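Local structure of putative amidohydrolase (Unidentified, 3FEQ) at residues G382-L385 with G389-A392; L14-G19 with S351-A356; G334-R339 with L346-S351; Q363-V368 with G372-L377. The protein probably acts as a zinc-dependent prolidase of the amidohydrolase superfamily, hydrolysing dipeptides that carry a C-terminal proline. All blocks are in the same frame, centred on the assembly; numbering follows the deposited sequence. Where two conformers were deposited one is given.

Contact 1: residues G382-L385 with G389-A392; sequences GNPL and GVVA
P384 offers one face of its pyrrolidine ring to V390, and the CG2 methyl of the valine lies almost directly above that ring. The evidence is in the near-equal spacings: V390 CG2 is 3.7 Å from both P384 N and P384 CA, 3.8 Å from P384 CB and 3.9 Å from P384 CD. A first torsion of -41° places CG2 between the backbone N and carbonyl carbon of V390, and its CB points toward the proline segment. The other methyl, CG1, is turned past the ring, nearer the backbone of N383. V391 adds a second methyl, its CG2 meeting P384 CB at 3.7 Å. Both methyls come to the same side of the ring, V390 CG2 over its middle and V391 CG2 beyond the CB corner. Contact between the segments is wholly van der Waals, and the polar detail is local to the first of them. There N383 turns its side chain away from the valines, and its OD1 takes a weak bond from L385 N (3.4 Å), of the Asx-turn kind and spanning the proline. Further out, the carbonyl O of G382 accepts from T56 OG1, while V391 also touches F61 and F336, and P384 touches L349. The packing lies within the loop joining strands 377-380 and 398-403, antiparallel neighbours in the beta-sheet domain that accompanies the catalytic barrel in amidohydrolase-superfamily enzymes.

Contact 2: residues L14-G19 with S351-A356; sequences LDLERG and SATTVA
L16 enters this contact with both its stem and its branch, each meeting a different threonine. CD1 of L16 lies 3.5 Å from T353 OG1 and 3.9 Å from T353 CB, whereas L16 CB meets T354 CG2 at 4.0 Å. The leucine puts its branch there with a chi1 of -79°, CG standing opposite the carbonyl carbon. Both threonines adopt the same first rotamer, OG1 between backbone N and carbonyl carbon and CG2 opposite that carbon, yet they present different atoms to L16. For T353 the hydroxyl is the nearest part, and on its own side of the contact this OG1 hydrogen-bonds L349 O and, weakly, R350 O. For T354 the methyl does the touching, and E17 OE1 skirts the same methyl at 4.3 Å, the end of the glutamate coming closer than its CB does. The leucine is held on a tight turn: G19 N donates to D15 O at 3.0 Å, and G19 adopts a positive phi (87°). That turn belongs to the beta-hairpin of strands 11-15 and 20-30, and T353 occupies the N-cap position of helix 354-359, although its side chain makes no capping bond. Hairpin turn against helix start is thus a packing joint between the beta-sheet domain and the TIM-barrel part of an amidohydrolase.

Contact 3: residues G334-R339 with L346-S351; sequences GEFRIR and LEALRS
OE1 of E335 receives two N-H groups of R339, the arginine that meets A348 across the contact. The bond from R339 NE (2.6 Å, 163°) uses the anti lone pair of OE1 and lies close to the guanidinium plane; that from R339 NH2 is weak. The two segments form a helix pair running obliquely antiparallel in the TIM-barrel amidohydrolase fold, the axes of these short segments 8.7 Å apart and their N-to-C directions at 137°. E335 and R339 are one helical turn apart, and their salt bridge limits rotation of the guanidinium. E335 OE2 is held in turn by V275 N. The extended arginine brings NH1 toward S351, an approach left doubtful by the two conformers of that serine, whose OG has M318 O as its main partner; NH1 itself has a weak bond to G319 O. Nearer the backbone, A348 CB fits between the helices, 4.2 Å from R339 CB and 3.7 Å from the carbonyl O of F336. The aromatic ring of F336 closes the other flank, its side chain at about a right angle to that of L349, with F336 CE1 4.1 Å from L349 CD2. The ring turns its edge to the second helix: A348 O lies near the ring plane, 3.5 Å from F336 CE1.

Contact 4: residues Q363-V368 with G372-L377; sequences QGQLGV and GAIADL
One direct backbone hydrogen bond ties the segments: I374 N donates to Q365 O at 3.0 Å and 162°. It lies in the loop that leads into strand 377-380 and carries the Gly-x-x-Ala-Asp-Leu sequence familiar in amidohydrolases. Water supplies a second polar link, lying 2.9 Å from both V368 O and I374 O and able to donate to either. Beyond it, D376 N bonds to I374 O, closing an inverse gamma turn centred on A375 that swings the chain toward the strand.

Contacts of methyl groups with carbonyls come next. A373 CB fits into the bend of the first segment, 3.4 Å from G364 O and 3.6 Å from V368 O.

Apolar packing gathers round I374, whose CG1 stands opposite its carbonyl carbon (chi1 -57°). Its CD1 lies 3.7 Å from Q365 CG, where the glutamine chain bends at chi2, and 3.9 Å from L366 CD2. The D376 carboxylate is occupied elsewhere, with OD1 accepting from R404 N and OD2 in a salt bridge with R128. L366 CD2 packs against this engaged carboxylate, 3.7 Å from D376 OD2.

Contacts 1, 2 and 3 form one continuous packed region. Contact 3 touches contact 1 where P384 CB meets L349 CD1 at 3.7 Å, and shares S351 with contact 2, where A352 CB lies 3.6 Å from F336 CZ. Contact 1 reaches contact 2 through L385 CD2, 4.1 Å from L14 CD2. Contact 4 joins by way of contact 2, T354 CG2 lying 3.4 Å from G367 O, but stays about 11 Å from contact 1 at nearest atoms. Strand 56-66, which carries zinc ligand H65 and runs toward H67, touches all four contacts. The R339 side chain of contact 3 is about 12 Å from a zinc ion, so that contact lies outside the metal's first shell.

Contact 1: residues G382-L385 with G389-A392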
loop_
_atom_site.group_PDB
_atom_site.type_symbol
_atom_site.label_atom_id
_atom_site.label_comp_id
_atom_site.label_asym_id
_atom_site.label_seq_id
_atom_site.Cartn_x
_atom_site.Cartn_y
_atom_site.Cartn_z
ATOM N N GLY C 382 -3.787 30.659 55.915
ATOM C CA GLY C 382 -5.186 30.722 56.289
ATOM C C GLY C 382 -5.743 29.327 56.397
ATOM O O GLY C 382 -5.031 28.353 56.178
ATOM N N ASN C 383 -7.022 29.226 56.727
ATOM C CA ASN C 383 -7.629 27.938 56.982
ATOM C C ASN C 383 -8.756 27.642 56.000
ATOM O O ASN C 383 -9.813 28.270 56.053
ATOM C CB ASN C 383 -8.131 27.875 58.419
ATOM C CG ASN C 383 -8.957 26.650 58.683
ATOM O OD1 ASN C 383 -8.531 25.531 58.396
ATOM N ND2 ASN C 383 -10.169 26.849 59.194
ATOM N N PRO C 384 -8.532 26.678 55.096
ATOM C CA PRO C 384 -9.472 26.349 54.032
ATOM C C PRO C 384 -10.752 25.743 54.583
ATOM O O PRO C 384 -11.824 25.894 53.993
ATOM C CB PRO C 384 -8.707 25.320 53.194
ATOM C CG PRO C 384 -7.738 24.717 54.125
ATOM C CD PRO C 384 -7.334 25.826 55.048
ATOM N N LEU C 385 -10.640 25.108 55.742
ATOM C CA LEU C 385 -11.772 24.442 56.351
ATOM C C LEU C 385 -12.875 25.431 56.711
ATOM O O LEU C 385 -14.024 25.035 56.860
ATOM C CB LEU C 385 -11.319 23.654 57.577
ATOM C CG LEU C 385 -11.614 22.150 57.606
ATOM C CD1 LEU C 385 -11.643 21.586 56.205
ATOM C CD2 LEU C 385 -10.599 21.389 58.460
ATOM N N GLY C 389 -11.926 30.187 50.038
ATOM C CA GLY C 389 -11.222 31.130 49.186
ATOM C C GLY C 389 -9.708 31.122 49.310
ATOM O O GLY C 389 -9.028 31.659 48.444
ATOM N N VAL C 390 -9.168 30.519 50.373
ATOM C CA VAL C 390 -7.706 30.485 50.565
ATOM C C VAL C 390 -7.058 29.512 49.588
ATOM O O VAL C 390 -5.841 29.508 49.402
ATOM C CB VAL C 390 -7.260 30.182 52.042
ATOM C CG1 VAL C 390 -8.129 30.913 53.045
ATOM C CG2 VAL C 390 -7.245 28.701 52.341
ATOM N N VAL C 391 -7.899 28.718 48.942
ATOM C CA VAL C 391 -7.460 27.754 47.961
ATOM C C VAL C 391 -8.008 28.123 46.597
ATOM O O VAL C 391 -7.367 27.878 45.585
ATOM C CB VAL C 391 -7.953 26.349 48.314
ATOM C CG1 VAL C 391 -7.334 25.364 47.409
ATOM C CG2 VAL C 391 -7.580 25.996 49.724
ATOM N N ALA C 392 -9.183 28.738 46.572
ATOM C CA ALA C 392 -9.912 28.936 45.322
ATOM C C ALA C 392 -9.749 30.332 44.743
ATOM O O ALA C 392 -10.663 30.848 44.111
ATOM C CB ALA C 392 -11.385 28.613 45.515
#

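Contact 2: residues L14-G19 with S351-A356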
loop_
_atom_site.group_PDB
_atom_site.type_symbol
_atom_site.label_atom_id
_atom_site.label_comp_id
_atom_site.label_asym_id
_atom_site.label_seq_id
_atom_site.Cartn_x
_atom_site.Cartn_y
_atom_site.Cartn_z
ATOM N N LEU C 14 -3.495 19.620 58.169
ATOM C CA LEU C 14 -4.846 19.236 57.833
ATOM C C LEU C 14 -4.928 17.731 57.777
ATOM O O LEU C 14 -4.230 17.090 57.000
ATOM C CB LEU C 14 -5.247 19.818 56.486
ATOM C CG LEU C 14 -6.710 20.223 56.321
ATOM C CD1 LEU C 14 -6.942 20.667 54.886
ATOM C CD2 LEU C 14 -7.681 19.113 56.699
ATOM N N ASP C 15 -5.774 17.173 58.628
ATOM C CA ASP C 15 -6.129 15.779 58.518
ATOM C C ASP C 15 -7.539 15.672 57.992
ATOM O O ASP C 15 -8.459 16.282 58.531
ATOM C CB ASP C 15 -6.016 15.085 59.866
ATOM C CG ASP C 15 -6.068 13.583 59.741
ATOM O OD1 ASP C 15 -7.186 13.036 59.605
ATOM O OD2 ASP C 15 -4.990 12.950 59.769
ATOM N N LEU C 16 -7.701 14.860 56.956
ATOM C CA LEU C 16 -8.861 14.944 56.088
ATOM C C LEU C 16 -9.960 13.941 56.414
ATOM O O LEU C 16 -11.136 14.218 56.190
ATOM C CB LEU C 16 -8.437 14.840 54.625
ATOM C CG LEU C 16 -7.875 16.148 54.074
ATOM C CD1 LEU C 16 -6.721 15.890 53.127
ATOM C CD2 LEU C 16 -8.966 16.951 53.404
ATOM N N GLU C 17 -9.589 12.785 56.952
ATOM C CA GLU C 17 -10.578 11.767 57.301
ATOM C C GLU C 17 -11.285 12.102 58.608
ATOM O O GLU C 17 -12.373 11.595 58.879
ATOM C CB GLU C 17 -9.957 10.365 57.356
ATOM C CG GLU C 17 -8.586 10.294 58.011
ATOM C CD GLU C 17 -7.439 10.404 57.007
ATOM O OE1 GLU C 17 -7.330 11.443 56.316
ATOM O OE2 GLU C 17 -6.634 9.450 56.922
ATOM N N ARG C 18 -10.674 12.975 59.401
ATOM C CA ARG C 18 -11.297 13.468 60.621
ATOM C C ARG C 18 -11.873 14.860 60.416
ATOM O O ARG C 18 -12.882 15.217 61.016
ATOM C CB ARG C 18 -10.298 13.465 61.779
ATOM C CG ARG C 18 -9.940 12.073 62.279
ATOM C CD ARG C 18 -8.453 11.960 62.580
ATOM N NE ARG C 18 -8.110 12.508 63.893
ATOM C CZ ARG C 18 -7.563 13.705 64.098
ATOM N NH1 ARG C 18 -7.280 14.496 63.074
ATOM N NH2 ARG C 18 -7.293 14.109 65.332
ATOM N N GLY C 19 -11.229 15.644 59.560
ATOM C CA GLY C 19 -11.782 16.926 59.136
ATOM C C GLY C 19 -11.408 18.059 60.061
ATOM O O GLY C 19 -12.174 18.997 60.244
ATOM N N SER C 351 -12.015 16.015 47.523
ATOM C CA SER C 351 -12.092 15.641 46.119
ATOM C C SER C 351 -10.738 15.761 45.439
ATOM O O SER C 351 -10.415 14.974 44.548
ATOM C CB SER C 351 -13.124 16.497 45.393
ATOM O OG SER C 351 -14.431 16.014 45.650
ATOM N N ALA C 352 -9.950 16.732 45.890
ATOM C CA ALA C 352 -8.643 17.021 45.318
ATOM C C ALA C 352 -7.514 16.337 46.069
ATOM O O ALA C 352 -6.347 16.551 45.755
ATOM C CB ALA C 352 -8.410 18.525 45.269
ATOM N N THR C 353 -7.851 15.528 47.068
ATOM C CA THR C 353 -6.830 14.902 47.894
ATOM C C THR C 353 -7.100 13.424 48.072
ATOM O O THR C 353 -6.602 12.603 47.295
ATOM C CB THR C 353 -6.713 15.558 49.278
ATOM O OG1 THR C 353 -8.012 15.647 49.866
ATOM C CG2 THR C 353 -6.100 16.955 49.181
ATOM N N THR C 354 -7.883 13.080 49.089
ATOM C CA THR C 354 -8.011 11.683 49.491
ATOM C C THR C 354 -8.737 10.896 48.416
ATOM O O THR C 354 -8.300 9.811 48.038
ATOM C CB THR C 354 -8.699 11.513 50.868
ATOM O OG1 THR C 354 -9.830 12.387 50.954
ATOM C CG2 THR C 354 -7.732 11.850 52.006
ATOM N N VAL C 355 -9.796 11.486 47.870
ATOM C CA VAL C 355 -10.570 10.842 46.811
ATOM C C VAL C 355 -9.790 10.747 45.515
ATOM O O VAL C 355 -9.779 9.708 44.859
ATOM C CB VAL C 355 -11.881 11.581 46.544
ATOM C CG1 VAL C 355 -12.720 10.808 45.546
ATOM C CG2 VAL C 355 -12.644 11.771 47.846
ATOM N N ALA C 356 -9.145 11.849 45.149
ATOM C CA ALA C 356 -8.322 11.897 43.956
ATOM C C ALA C 356 -7.225 10.834 43.992
ATOM O O ALA C 356 -7.049 10.097 43.027
ATOM C CB ALA C 356 -7.723 13.278 43.790
#

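Contact 3: residues G334-R339 with L346-S351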
loop_
_atom_site.group_PDB
_atom_site.type_symbol
_atom_site.label_atom_id
_atom_site.label_comp_id
_atom_site.label_asym_id
_atom_site.label_seq_id
_atom_site.Cartn_x
_atom_site.Cartn_y
_atom_site.Cartn_z
ATOM N N GLY C 334 -10.858 27.798 40.968
ATOM C CA GLY C 334 -12.253 28.155 41.174
ATOM C C GLY C 334 -13.178 26.975 41.372
ATOM O O GLY C 334 -14.235 27.119 41.982
ATOM N N GLU C 335 -12.779 25.806 40.873
ATOM C CA GLU C 335 -13.582 24.593 41.016
ATOM C C GLU C 335 -13.782 24.195 42.488
ATOM O O GLU C 335 -14.807 23.624 42.846
ATOM C CB GLU C 335 -12.997 23.446 40.177
ATOM C CG GLU C 335 -13.664 22.072 40.358
ATOM C CD GLU C 335 -14.937 21.883 39.542
ATOM O OE1 GLU C 335 -15.761 21.020 39.919
ATOM O OE2 GLU C 335 -15.116 22.584 38.525
ATOM N N PHE C 336 -12.826 24.552 43.338
ATOM C CA PHE C 336 -12.980 24.417 44.781
ATOM C C PHE C 336 -14.201 25.166 45.312
ATOM O O PHE C 336 -15.003 24.599 46.057
ATOM C CB PHE C 336 -11.735 24.924 45.502
ATOM C CG PHE C 336 -10.626 23.918 45.579
ATOM C CD1 PHE C 336 -10.802 22.710 46.245
ATOM C CD2 PHE C 336 -9.399 24.182 45.001
ATOM C CE1 PHE C 336 -9.761 21.771 46.314
ATOM C CE2 PHE C 336 -8.365 23.256 45.074
ATOM C CZ PHE C 336 -8.541 22.058 45.741
ATOM N N ARG C 337 -14.350 26.434 44.934
ATOM C CA ARG C 337 -15.473 27.222 45.437
ATOM C C ARG C 337 -16.825 26.696 44.957
ATOM O O ARG C 337 -17.755 26.563 45.743
ATOM C CB ARG C 337 -15.317 28.708 45.113
ATOM C CG ARG C 337 -15.995 29.635 46.134
ATOM C CD ARG C 337 -15.078 30.765 46.598
ATOM N NE ARG C 337 -15.351 31.984 45.852
ATOM C CZ ARG C 337 -14.810 32.293 44.674
ATOM N NH1 ARG C 337 -13.922 31.486 44.100
ATOM N NH2 ARG C 337 -15.153 33.425 44.070
ATOM N N ILE C 338 -16.903 26.352 43.677
ATOM C CA ILE C 338 -18.113 25.784 43.093
ATOM C C ILE C 338 -18.553 24.544 43.854
ATOM O O ILE C 338 -19.730 24.378 44.180
ATOM C CB ILE C 338 -17.897 25.449 41.612
ATOM C CG1 ILE C 338 -17.550 26.723 40.853
ATOM C CG2 ILE C 338 -19.129 24.825 41.010
ATOM C CD1 ILE C 338 -17.019 26.480 39.469
ATOM N N ARG C 339 -17.593 23.696 44.181
ATOM C CA ARG C 339 -17.909 22.469 44.882
ATOM C C ARG C 339 -18.211 22.693 46.359
ATOM O O ARG C 339 -19.049 21.999 46.937
ATOM C CB ARG C 339 -16.786 21.462 44.706
ATOM C CG ARG C 339 -16.651 21.020 43.296
ATOM C CD ARG C 339 -15.989 19.705 43.255
ATOM N NE ARG C 339 -15.657 19.334 41.896
ATOM C CZ ARG C 339 -15.488 18.082 41.505
ATOM N NH1 ARG C 339 -15.654 17.090 42.367
ATOM N NH2 ARG C 339 -15.149 17.826 40.256
ATOM N N LEU C 346 -15.143 20.798 53.325
ATOM C CA LEU C 346 -14.407 19.565 53.638
ATOM C C LEU C 346 -14.429 18.638 52.437
ATOM O O LEU C 346 -13.392 18.146 51.993
ATOM C CB LEU C 346 -15.033 18.837 54.819
ATOM C CG LEU C 346 -14.116 18.061 55.772
ATOM C CD1 LEU C 346 -14.849 16.856 56.334
ATOM C CD2 LEU C 346 -12.792 17.641 55.158
ATOM N N GLU C 347 -15.628 18.411 51.922
ATOM C CA GLU C 347 -15.809 17.604 50.728
ATOM C C GLU C 347 -15.034 18.151 49.515
ATOM O O GLU C 347 -14.380 17.397 48.798
ATOM C CB GLU C 347 -17.302 17.435 50.424
ATOM C CG GLU C 347 -17.619 16.476 49.286
ATOM C CD GLU C 347 -16.909 15.134 49.405
ATOM O OE1 GLU C 347 -16.860 14.578 50.527
ATOM O OE2 GLU C 347 -16.415 14.631 48.365
ATOM N N ALA C 348 -15.067 19.467 49.327
ATOM C CA ALA C 348 -14.321 20.113 48.245
ATOM C C ALA C 348 -12.824 19.811 48.335
ATOM O O ALA C 348 -12.182 19.488 47.338
ATOM C CB ALA C 348 -14.568 21.605 48.257
ATOM N N LEU C 349 -12.289 19.852 49.547
ATOM C CA LEU C 349 -10.896 19.531 49.747
ATOM C C LEU C 349 -10.615 18.035 49.625
ATOM O O LEU C 349 -9.510 17.640 49.251
ATOM C CB LEU C 349 -10.412 20.064 51.092
ATOM C CG LEU C 349 -10.414 21.582 51.302
ATOM C CD1 LEU C 349 -10.018 21.878 52.732
ATOM C CD2 LEU C 349 -9.482 22.300 50.351
ATOM N N ARG C 350 -11.608 17.206 49.928
ATOM C CA ARG C 350 -11.421 15.758 49.844
ATOM C C ARG C 350 -11.308 15.307 48.400
ATOM O O ARG C 350 -10.591 14.348 48.092
ATOM C CB ARG C 350 -12.565 14.999 50.526
ATOM C CG ARG C 350 -12.341 14.696 51.996
ATOM C CD ARG C 350 -13.102 13.439 52.416
ATOM N NE ARG C 350 -13.155 13.290 53.874
ATOM C CZ ARG C 350 -14.138 13.749 54.652
ATOM N NH1 ARG C 350 -15.178 14.382 54.118
ATOM N NH2 ARG C 350 -14.089 13.565 55.969
ATOM N N SER C 351 -12.015 16.015 47.523
ATOM C CA SER C 351 -12.092 15.641 46.119
ATOM C C SER C 351 -10.738 15.761 45.439
ATOM O O SER C 351 -10.415 14.974 44.548
ATOM C CB SER C 351 -13.124 16.497 45.393
ATOM O OG SER C 351 -14.431 16.014 45.650
#

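Contact 4: residues Q363-V368 with G372-L377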
loop_
_atom_site.group_PDB
_atom_site.type_symbol
_atom_site.label_atom_id
_atom_site.label_comp_id
_atom_site.label_asym_id
_atom_site.label_seq_id
_atom_site.Cartn_x
_atom_site.Cartn_y
_atom_site.Cartn_z
ATOM N N GLN C 363 -3.519 5.473 46.837
ATOM C CA GLN C 363 -4.080 5.548 48.189
ATOM C C GLN C 363 -2.980 5.304 49.207
ATOM O O GLN C 363 -2.281 4.311 49.133
ATOM C CB GLN C 363 -5.264 4.582 48.379
ATOM C CG GLN C 363 -5.017 3.118 47.954
ATOM C CD GLN C 363 -5.234 2.847 46.449
ATOM O OE1 GLN C 363 -4.557 1.997 45.844
ATOM N NE2 GLN C 363 -6.193 3.552 45.856
ATOM N N GLY C 364 -2.730 6.282 50.067
ATOM C CA GLY C 364 -1.644 6.163 51.028
ATOM C C GLY C 364 -0.340 6.735 50.520
ATOM O O GLY C 364 0.561 7.016 51.304
ATOM N N GLN C 365 -0.243 6.932 49.210
ATOM C CA GLN C 365 0.975 7.439 48.599
ATOM C C GLN C 365 0.890 8.944 48.392
ATOM O O GLN C 365 1.865 9.659 48.582
ATOM C CB GLN C 365 1.195 6.745 47.260
ATOM C CG GLN C 365 2.529 6.051 47.105
ATOM C CD GLN C 365 2.829 5.097 48.233
ATOM O OE1 GLN C 365 3.974 4.994 48.677
ATOM N NE2 GLN C 365 1.803 4.396 48.713
ATOM N N LEU C 366 -0.280 9.415 47.985
ATOM C CA LEU C 366 -0.523 10.839 47.809
ATOM C C LEU C 366 -1.826 11.197 48.511
ATOM O O LEU C 366 -2.546 10.307 48.978
ATOM C CB LEU C 366 -0.623 11.188 46.320
ATOM C CG LEU C 366 0.544 10.789 45.412
ATOM C CD1 LEU C 366 0.130 10.870 43.977
ATOM C CD2 LEU C 366 1.770 11.654 45.638
ATOM N N GLY C 367 -2.106 12.495 48.608
ATOM C CA GLY C 367 -3.382 12.988 49.131
ATOM C C GLY C 367 -3.571 12.834 50.629
ATOM O O GLY C 367 -4.665 13.039 51.152
ATOM N N VAL C 368 -2.505 12.476 51.331
ATOM C CA VAL C 368 -2.578 12.303 52.778
ATOM C C VAL C 368 -1.236 12.647 53.434
ATOM O O VAL C 368 -0.181 12.243 52.934
ATOM C CB VAL C 368 -3.069 10.871 53.157
ATOM C CG1 VAL C 368 -2.045 9.801 52.781
ATOM C CG2 VAL C 368 -3.441 10.789 54.628
ATOM N N GLY C 372 5.153 7.657 55.767
ATOM C CA GLY C 372 5.372 6.715 54.688
ATOM C C GLY C 372 4.891 7.248 53.357
ATOM O O GLY C 372 5.260 6.726 52.312
ATOM N N ALA C 373 4.069 8.292 53.393
ATOM C CA ALA C 373 3.552 8.911 52.171
ATOM C C ALA C 373 4.588 9.787 51.457
ATOM O O ALA C 373 5.648 10.077 51.998
ATOM C CB ALA C 373 2.281 9.709 52.470
ATOM N N ILE C 374 4.271 10.199 50.233
ATOM C CA ILE C 374 5.170 11.021 49.424
ATOM C C ILE C 374 5.016 12.503 49.764
ATOM O O ILE C 374 3.906 12.983 50.001
ATOM C CB ILE C 374 4.896 10.819 47.932
ATOM C CG1 ILE C 374 5.022 9.344 47.572
ATOM C CG2 ILE C 374 5.818 11.670 47.094
ATOM C CD1 ILE C 374 4.553 9.030 46.184
ATOM N N ALA C 375 6.132 13.226 49.763
ATOM C CA ALA C 375 6.177 14.550 50.333
ATOM C C ALA C 375 5.709 15.617 49.354
ATOM O O ALA C 375 6.466 16.520 48.969
ATOM C CB ALA C 375 7.550 14.845 50.832
ATOM N N ASP C 376 4.438 15.514 48.975
ATOM C CA ASP C 376 3.791 16.504 48.129
ATOM C C ASP C 376 2.915 17.377 49.008
ATOM O O ASP C 376 1.815 16.985 49.380
ATOM C CB ASP C 376 2.947 15.817 47.049
ATOM C CG ASP C 376 3.778 15.336 45.854
ATOM O OD1 ASP C 376 5.026 15.335 45.946
ATOM O OD2 ASP C 376 3.180 14.947 44.824
ATOM N N LEU C 377 3.434 18.540 49.375
ATOM C CA LEU C 377 2.787 19.394 50.357
ATOM C C LEU C 377 2.511 20.774 49.812
ATOM O O LEU C 377 3.260 21.300 48.985
ATOM C CB LEU C 377 3.649 19.543 51.612
ATOM C CG LEU C 377 3.672 18.436 52.672
ATOM C CD1 LEU C 377 2.419 17.559 52.622
ATOM C CD2 LEU C 377 4.936 17.599 52.524
HETATM O O HOH W 1 1.095 12.462 50.368
#